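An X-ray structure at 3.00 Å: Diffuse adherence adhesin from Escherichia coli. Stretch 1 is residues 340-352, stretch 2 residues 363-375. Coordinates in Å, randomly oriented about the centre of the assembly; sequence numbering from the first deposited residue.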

ATOM      1  N   PRO A 340     -12.903  -8.878  12.040  1.00 40.87           N
ATOM      2  CA  PRO A 340     -11.793  -9.740  11.637  1.00 40.12           C
ATOM      3  C   PRO A 340     -11.765  -9.855  10.115  1.00 39.87           C
ATOM      4  O   PRO A 340     -12.814 -10.031   9.495  1.00 40.33           O
ATOM      5  CB  PRO A 340     -12.140 -11.086  12.279  1.00 39.65           C
ATOM      6  CG  PRO A 340     -13.623 -11.070  12.423  1.00 39.86           C
ATOM      7  CD  PRO A 340     -14.000  -9.638  12.669  1.00 40.21           C
ATOM      8  N   HIS A 341     -10.578  -9.742   9.520  1.00 39.40           N
ATOM      9  CA  HIS A 341     -10.448  -9.730   8.060  1.00 39.24           C
ATOM     10  C   HIS A 341      -9.149 -10.356   7.548  1.00 39.56           C
ATOM     11  O   HIS A 341      -8.166 -10.467   8.283  1.00 40.16           O
ATOM     12  CB  HIS A 341     -10.601  -8.303   7.518  1.00 38.52           C
ATOM     13  CG  HIS A 341      -9.607  -7.334   8.077  1.00 38.23           C
ATOM     14  ND1 HIS A 341      -9.935  -6.406   9.042  1.00 38.67           N
ATOM     15  CD2 HIS A 341      -8.291  -7.154   7.814  1.00 37.94           C
ATOM     16  CE1 HIS A 341      -8.865  -5.694   9.346  1.00 38.22           C
ATOM     17  NE2 HIS A 341      -7.853  -6.130   8.618  1.00 37.53           N
ATOM     18  N   LEU A 342      -9.164 -10.747   6.275  1.00 40.03           N
ATOM     19  CA  LEU A 342      -8.023 -11.371   5.613  1.00 40.64           C
ATOM     20  C   LEU A 342      -7.898 -10.817   4.193  1.00 39.58           C
ATOM     21  O   LEU A 342      -8.898 -10.689   3.486  1.00 39.33           O
ATOM     22  CB  LEU A 342      -8.203 -12.895   5.586  1.00 42.81           C
ATOM     23  CG  LEU A 342      -7.223 -13.793   4.823  1.00 44.60           C
ATOM     24  CD1 LEU A 342      -5.880 -13.904   5.532  1.00 45.99           C
ATOM     25  CD2 LEU A 342      -7.833 -15.172   4.624  1.00 45.61           C
ATOM     26  N   GLN A 343      -6.672 -10.491   3.787  1.00 38.69           N
ATOM     27  CA  GLN A 343      -6.400  -9.891   2.478  1.00 37.66           C
ATOM     28  C   GLN A 343      -5.136 -10.477   1.849  1.00 36.04           C
ATOM     29  O   GLN A 343      -4.138 -10.690   2.539  1.00 36.54           O
ATOM     30  CB  GLN A 343      -6.263  -8.367   2.610  1.00 37.77           C
ATOM     31  CG  GLN A 343      -6.097  -7.621   1.290  1.00 38.97           C
ATOM     32  CD  GLN A 343      -5.676  -6.170   1.457  1.00 40.40           C
ATOM     33  OE1 GLN A 343      -5.281  -5.738   2.541  1.00 41.44           O
ATOM     34  NE2 GLN A 343      -5.767  -5.404   0.374  1.00 40.65           N
ATOM     35  N   ALA A 344      -5.190 -10.732   0.541  1.00 34.01           N
ATOM     36  CA  ALA A 344      -4.035 -11.220  -0.219  1.00 32.26           C
ATOM     37  C   ALA A 344      -3.791 -10.367  -1.465  1.00 31.38           C
ATOM     38  O   ALA A 344      -4.732 -10.032  -2.188  1.00 31.54           O
ATOM     39  CB  ALA A 344      -4.217 -12.682  -0.597  1.00 31.28           C
ATOM     40  N   VAL A 345      -2.527 -10.020  -1.702  1.00 30.33           N
ATOM     41  CA  VAL A 345      -2.133  -9.198  -2.850  1.00 30.38           C
ATOM     42  C   VAL A 345      -1.040  -9.888  -3.675  1.00 30.81           C
ATOM     43  O   VAL A 345      -0.051 -10.374  -3.124  1.00 30.58           O
ATOM     44  CB  VAL A 345      -1.634  -7.793  -2.416  1.00 29.72           C
ATOM     45  CG1 VAL A 345      -1.323  -6.929  -3.630  1.00 29.88           C
ATOM     46  CG2 VAL A 345      -2.653  -7.095  -1.526  1.00 29.63           C
ATOM     47  N   TRP A 346      -1.233  -9.929  -4.993  1.00 31.56           N
ATOM     48  CA  TRP A 346      -0.210 -10.413  -5.922  1.00 32.32           C
ATOM     49  C   TRP A 346       0.547  -9.239  -6.538  1.00 32.39           C
ATOM     50  O   TRP A 346      -0.023  -8.435  -7.277  1.00 32.14           O
ATOM     51  CB  TRP A 346      -0.826 -11.303  -7.012  1.00 33.30           C
ATOM     52  CG  TRP A 346       0.059 -11.508  -8.222  1.00 34.96           C
ATOM     53  CD1 TRP A 346       1.327 -12.017  -8.237  1.00 35.56           C
ATOM     54  CD2 TRP A 346      -0.271 -11.219  -9.588  1.00 35.85           C
ATOM     55  NE1 TRP A 346       1.811 -12.055  -9.523  1.00 35.95           N
ATOM     56  CE2 TRP A 346       0.853 -11.570 -10.373  1.00 36.06           C
ATOM     57  CE3 TRP A 346      -1.403 -10.690 -10.225  1.00 36.30           C
ATOM     58  CZ2 TRP A 346       0.876 -11.416 -11.761  1.00 36.33           C
ATOM     59  CZ3 TRP A 346      -1.379 -10.541 -11.606  1.00 36.66           C
ATOM     60  CH2 TRP A 346      -0.245 -10.905 -12.359  1.00 36.84           C
ATOM     61  N   MET A 347       1.834  -9.152  -6.221  1.00 32.29           N
ATOM     62  CA  MET A 347       2.697  -8.092  -6.730  1.00 32.39           C
ATOM     63  C   MET A 347       3.470  -8.588  -7.951  1.00 32.84           C
ATOM     64  O   MET A 347       4.407  -9.378  -7.825  1.00 33.54           O
ATOM     65  CB  MET A 347       3.654  -7.612  -5.631  1.00 32.16           C
ATOM     66  CG  MET A 347       2.961  -7.004  -4.416  1.00 32.05           C
ATOM     67  SD  MET A 347       4.096  -6.541  -3.093  1.00 31.80           S
ATOM     68  CE  MET A 347       2.954  -5.927  -1.859  1.00 32.17           C
ATOM     69  N   GLY A 348       3.068  -8.126  -9.134  1.00 33.04           N
ATOM     70  CA  GLY A 348       3.661  -8.602 -10.385  1.00 32.97           C
ATOM     71  C   GLY A 348       4.355  -7.546 -11.227  1.00 32.53           C
ATOM     72  O   GLY A 348       4.441  -7.681 -12.448  1.00 32.34           O
ATOM     73  N   VAL A 349       4.852  -6.494 -10.580  1.00 32.45           N
ATOM     74  CA  VAL A 349       5.623  -5.459 -11.271  1.00 32.57           C
ATOM     75  C   VAL A 349       7.097  -5.854 -11.264  1.00 32.58           C
ATOM     76  O   VAL A 349       7.705  -6.005 -10.201  1.00 32.34           O
ATOM     77  CB  VAL A 349       5.439  -4.063 -10.629  1.00 32.52           C
ATOM     78  CG1 VAL A 349       6.298  -3.026 -11.341  1.00 32.33           C
ATOM     79  CG2 VAL A 349       3.977  -3.642 -10.673  1.00 33.05           C
ATOM     80  N   THR A 350       7.653  -6.029 -12.460  1.00 33.03           N
ATOM     81  CA  THR A 350       9.056  -6.397 -12.634  1.00 32.96           C
ATOM     82  C   THR A 350       9.821  -5.303 -13.367  1.00 33.75           C
ATOM     83  O   THR A 350       9.260  -4.618 -14.223  1.00 34.05           O
ATOM     84  CB  THR A 350       9.211  -7.726 -13.406  1.00 32.83           C
ATOM     85  OG1 THR A 350       8.321  -7.742 -14.526  1.00 32.83           O
ATOM     86  CG2 THR A 350       8.907  -8.909 -12.504  1.00 32.50           C
ATOM     87  N   PRO A 351      11.109  -5.141 -13.035  1.00 33.81           N
ATOM     88  CA  PRO A 351      11.957  -4.128 -13.633  1.00 33.91           C
ATOM     89  C   PRO A 351      12.500  -4.617 -14.952  1.00 33.98           C
ATOM     90  O   PRO A 351      12.486  -5.819 -15.223  1.00 34.42           O
ATOM     91  CB  PRO A 351      13.117  -3.999 -12.637  1.00 33.61           C
ATOM     92  CG  PRO A 351      12.891  -5.040 -11.592  1.00 33.71           C
ATOM     93  CD  PRO A 351      11.874  -5.994 -12.121  1.00 33.80           C
ATOM     94  N   ASP A 352      12.964  -3.678 -15.766  1.00 34.51           N
ATOM     95  CA  ASP A 352      13.733  -3.999 -16.949  1.00 34.87           C
ATOM     96  C   ASP A 352      15.045  -4.577 -16.480  1.00 34.63           C
ATOM     97  O   ASP A 352      15.501  -4.273 -15.380  1.00 34.30           O
ATOM     98  CB  ASP A 352      14.020  -2.738 -17.757  1.00 35.42           C
ATOM     99  CG  ASP A 352      12.908  -2.388 -18.726  1.00 36.22           C
ATOM    100  OD1 ASP A 352      11.941  -3.169 -18.864  1.00 37.26           O
ATOM    101  OD2 ASP A 352      13.014  -1.322 -19.363  1.00 36.96           O
ATOM    102  N   GLN A 363      19.205  -7.106 -12.517  1.00 34.82           N
ATOM    103  CA  GLN A 363      17.878  -7.682 -12.704  1.00 35.08           C
ATOM    104  C   GLN A 363      17.144  -7.692 -11.372  1.00 34.80           C
ATOM    105  O   GLN A 363      17.761  -7.581 -10.317  1.00 34.87           O
ATOM    106  CB  GLN A 363      17.995  -9.109 -13.232  1.00 36.14           C
ATOM    107  CG  GLN A 363      19.188  -9.333 -14.146  1.00 37.25           C
ATOM    108  CD  GLN A 363      19.366 -10.787 -14.544  1.00 38.80           C
ATOM    109  OE1 GLN A 363      20.471 -11.327 -14.473  1.00 39.81           O
ATOM    110  NE2 GLN A 363      18.279 -11.429 -14.963  1.00 38.98           N
ATOM    111  N   GLY A 364      15.826  -7.839 -11.413  1.00 34.69           N
ATOM    112  CA  GLY A 364      15.032  -7.808 -10.191  1.00 34.22           C
ATOM    113  C   GLY A 364      14.952  -9.137  -9.472  1.00 34.32           C
ATOM    114  O   GLY A 364      14.902 -10.193 -10.100  1.00 34.76           O
ATOM    115  N   ALA A 365      14.956  -9.084  -8.147  1.00 33.92           N
ATOM    116  CA  ALA A 365      14.688 -10.262  -7.352  1.00 34.28           C
ATOM    117  C   ALA A 365      13.424  -9.985  -6.572  1.00 34.70           C
ATOM    118  O   ALA A 365      13.239  -8.876  -6.063  1.00 35.44           O
ATOM    119  CB  ALA A 365      15.841 -10.549  -6.413  1.00 33.73           C
ATOM    120  N   GLY A 366      12.556 -10.993  -6.498  1.00 35.39           N
ATOM    121  CA  GLY A 366      11.286 -10.899  -5.777  1.00 34.87           C
ATOM    122  C   GLY A 366      10.043 -10.913  -6.653  1.00 35.08           C
ATOM    123  O   GLY A 366       8.947 -10.620  -6.182  1.00 34.49           O
ATOM    124  N   LYS A 367      10.204 -11.242  -7.930  1.00 34.91           N
ATOM    125  CA  LYS A 367       9.084 -11.188  -8.850  1.00 34.89           C
ATOM    126  C   LYS A 367       7.967 -12.052  -8.306  1.00 34.78           C
ATOM    127  O   LYS A 367       8.217 -13.167  -7.865  1.00 35.04           O
ATOM    128  CB  LYS A 367       9.498 -11.691 -10.229  1.00 34.45           C
ATOM    129  N   ASN A 368       6.750 -11.514  -8.310  1.00 34.82           N
ATOM    130  CA  ASN A 368       5.535 -12.266  -7.966  1.00 34.54           C
ATOM    131  C   ASN A 368       5.282 -12.557  -6.489  1.00 33.65           C
ATOM    132  O   ASN A 368       4.615 -13.540  -6.160  1.00 33.91           O
ATOM    133  CB  ASN A 368       5.449 -13.564  -8.774  1.00 35.06           C
ATOM    134  CG  ASN A 368       5.303 -13.312 -10.256  1.00 36.02           C
ATOM    135  OD1 ASN A 368       4.757 -12.289 -10.671  1.00 36.18           O
ATOM    136  ND2 ASN A 368       5.790 -14.244 -11.065  1.00 36.00           N
ATOM    137  N   ASN A 369       5.799 -11.697  -5.614  1.00 32.56           N
ATOM    138  CA  ASN A 369       5.535 -11.776  -4.172  1.00 31.73           C
ATOM    139  C   ASN A 369       4.043 -11.767  -3.853  1.00 31.63           C
ATOM    140  O   ASN A 369       3.272 -11.057  -4.495  1.00 31.82           O
ATOM    141  CB  ASN A 369       6.230 -10.613  -3.452  1.00 31.18           C
ATOM    142  CG  ASN A 369       5.810 -10.477  -1.997  1.00 30.42           C
ATOM    143  OD1 ASN A 369       6.048 -11.368  -1.179  1.00 30.58           O
ATOM    144  ND2 ASN A 369       5.192  -9.350  -1.665  1.00 30.43           N
ATOM    145  N   ILE A 370       3.642 -12.567  -2.869  1.00 31.42           N
ATOM    146  CA  ILE A 370       2.268 -12.542  -2.373  1.00 31.87           C
ATOM    147  C   ILE A 370       2.239 -12.010  -0.939  1.00 32.31           C
ATOM    148  O   ILE A 370       2.705 -12.670  -0.003  1.00 32.39           O
ATOM    149  CB  ILE A 370       1.572 -13.923  -2.477  1.00 31.62           C
ATOM    150  CG1 ILE A 370       1.397 -14.327  -3.946  1.00 31.41           C
ATOM    151  CG2 ILE A 370       0.213 -13.900  -1.787  1.00 31.29           C
ATOM    152  CD1 ILE A 370       1.064 -15.789  -4.156  1.00 31.38           C
ATOM    153  N   GLN A 371       1.709 -10.798  -0.789  1.00 33.15           N
ATOM    154  CA  GLN A 371       1.535 -10.186   0.523  1.00 34.39           C
ATOM    155  C   GLN A 371       0.187 -10.582   1.118  1.00 35.26           C
ATOM    156  O   GLN A 371      -0.857 -10.387   0.496  1.00 35.21           O
ATOM    157  CB  GLN A 371       1.663  -8.661   0.440  1.00 34.25           C
ATOM    158  CG  GLN A 371       1.592  -7.960   1.789  1.00 35.54           C
ATOM    159  CD  GLN A 371       2.065  -6.523   1.739  1.00 36.29           C
ATOM    160  OE1 GLN A 371       1.266  -5.599   1.841  1.00 36.69           O
ATOM    161  NE2 GLN A 371       3.371  -6.329   1.593  1.00 36.86           N
ATOM    162  N   THR A 372       0.221 -11.142   2.321  1.00 36.60           N
ATOM    163  CA  THR A 372      -0.993 -11.538   3.018  1.00 38.40           C
ATOM    164  C   THR A 372      -1.161 -10.717   4.293  1.00 39.92           C
ATOM    165  O   THR A 372      -0.238 -10.606   5.107  1.00 40.53           O
ATOM    166  CB  THR A 372      -1.008 -13.046   3.352  1.00 39.02           C
ATOM    167  OG1 THR A 372      -0.353 -13.778   2.309  1.00 39.97           O
ATOM    168  CG2 THR A 372      -2.439 -13.554   3.498  1.00 39.30           C
ATOM    169  N   LYS A 373      -2.344 -10.132   4.440  1.00 41.07           N
ATOM    170  CA  LYS A 373      -2.698  -9.370   5.628  1.00 42.12           C
ATOM    171  C   LYS A 373      -3.837 -10.062   6.361  1.00 40.88           C
ATOM    172  O   LYS A 373      -4.868 -10.374   5.768  1.00 41.78           O
ATOM    173  CB  LYS A 373      -3.092  -7.937   5.257  1.00 44.53           C
ATOM    174  CG  LYS A 373      -1.933  -7.068   4.793  1.00 48.45           C
ATOM    175  CD  LYS A 373      -2.354  -5.614   4.651  1.00 52.40           C
ATOM    176  CE  LYS A 373      -1.158  -4.719   4.373  1.00 55.35           C
ATOM    177  NZ  LYS A 373      -1.513  -3.273   4.393  1.00 56.92           N
ATOM    178  N   ALA A 374      -3.627 -10.323   7.647  1.00 39.95           N
ATOM    179  CA  ALA A 374      -4.655 -10.890   8.511  1.00 39.37           C
ATOM    180  C   ALA A 374      -4.772 -10.015   9.746  1.00 39.62           C
ATOM    181  O   ALA A 374      -3.768  -9.691  10.377  1.00 39.93           O
ATOM    182  CB  ALA A 374      -4.299 -12.316   8.899  1.00 38.24           C
ATOM    183  N   GLY A 375      -5.991  -9.619  10.089  1.00 39.70           N
ATOM    184  CA  GLY A 375      -6.166  -8.717  11.215  1.00 40.09           C
ATOM    185  C   GLY A 375      -7.586  -8.468  11.662  1.00 41.05           C
ATOM    186  O   GLY A 375      -8.529  -9.087  11.174  1.00 40.89           O
TER

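What holds the two stretches together most firmly? Backbone hydrogen bonds between antiparallel strands, at 171° to each other, do most of the work. His341 pairs reciprocally with Gly375, Gln343 with Lys373 and Val345 with Gln371. The shortest reach 2.7 Å, from His341 N to Gly375 O, from Gln343 N to Lys373 O and back from Lys373 N to Gln343 O. Val345 N gives 2.8 Å to Gln371 O. Between these pairs the alpha carbons come close to carbonyls, as Leu342 CA does to Lys373 O at 3.3 Å, so the same oxygens also receive CA-H contacts.

How does the pairing continue where stretch 2 turns? Met347 N still donates to Asn369 O at 2.9 Å, while a type II turn from Gly366 to Asn369 redirects the chain. Side chains add to the backbone here. The indole Trp346 NE1 donates to Asn368 OD1 at 3.2 Å, with the oxygen near the ring plane, where the N-H points. Asn369 ND2 makes a weak hydrogen bond to Met347 SD at 3.3 Å, sulfur being a poor acceptor.

Which side chains meet on the two faces of the sheet? Gln343, Val345, Lys373 and Gln371 share one face, where Gln343 OE1 lies 3.6 Å from Lys373 CD, beside the lysine's aliphatic chain, whose end leads away. Leu342, Ala344, Thr372 and Ala374 share the other; there Leu342 CD1 packs 4.0 Å from Ala374 CB, an apolar contact on the surface.

What closes the contact beyond the ladder? Thr350 CG2 touches Lys367 CB at 3.6 Å, and Pro351 CG lies 3.8 Å from Gly364 CA. A beta carbon on Gly364 would come within 2.6 Å of Pro351 CG, so the glycine leaves room for the proline ring.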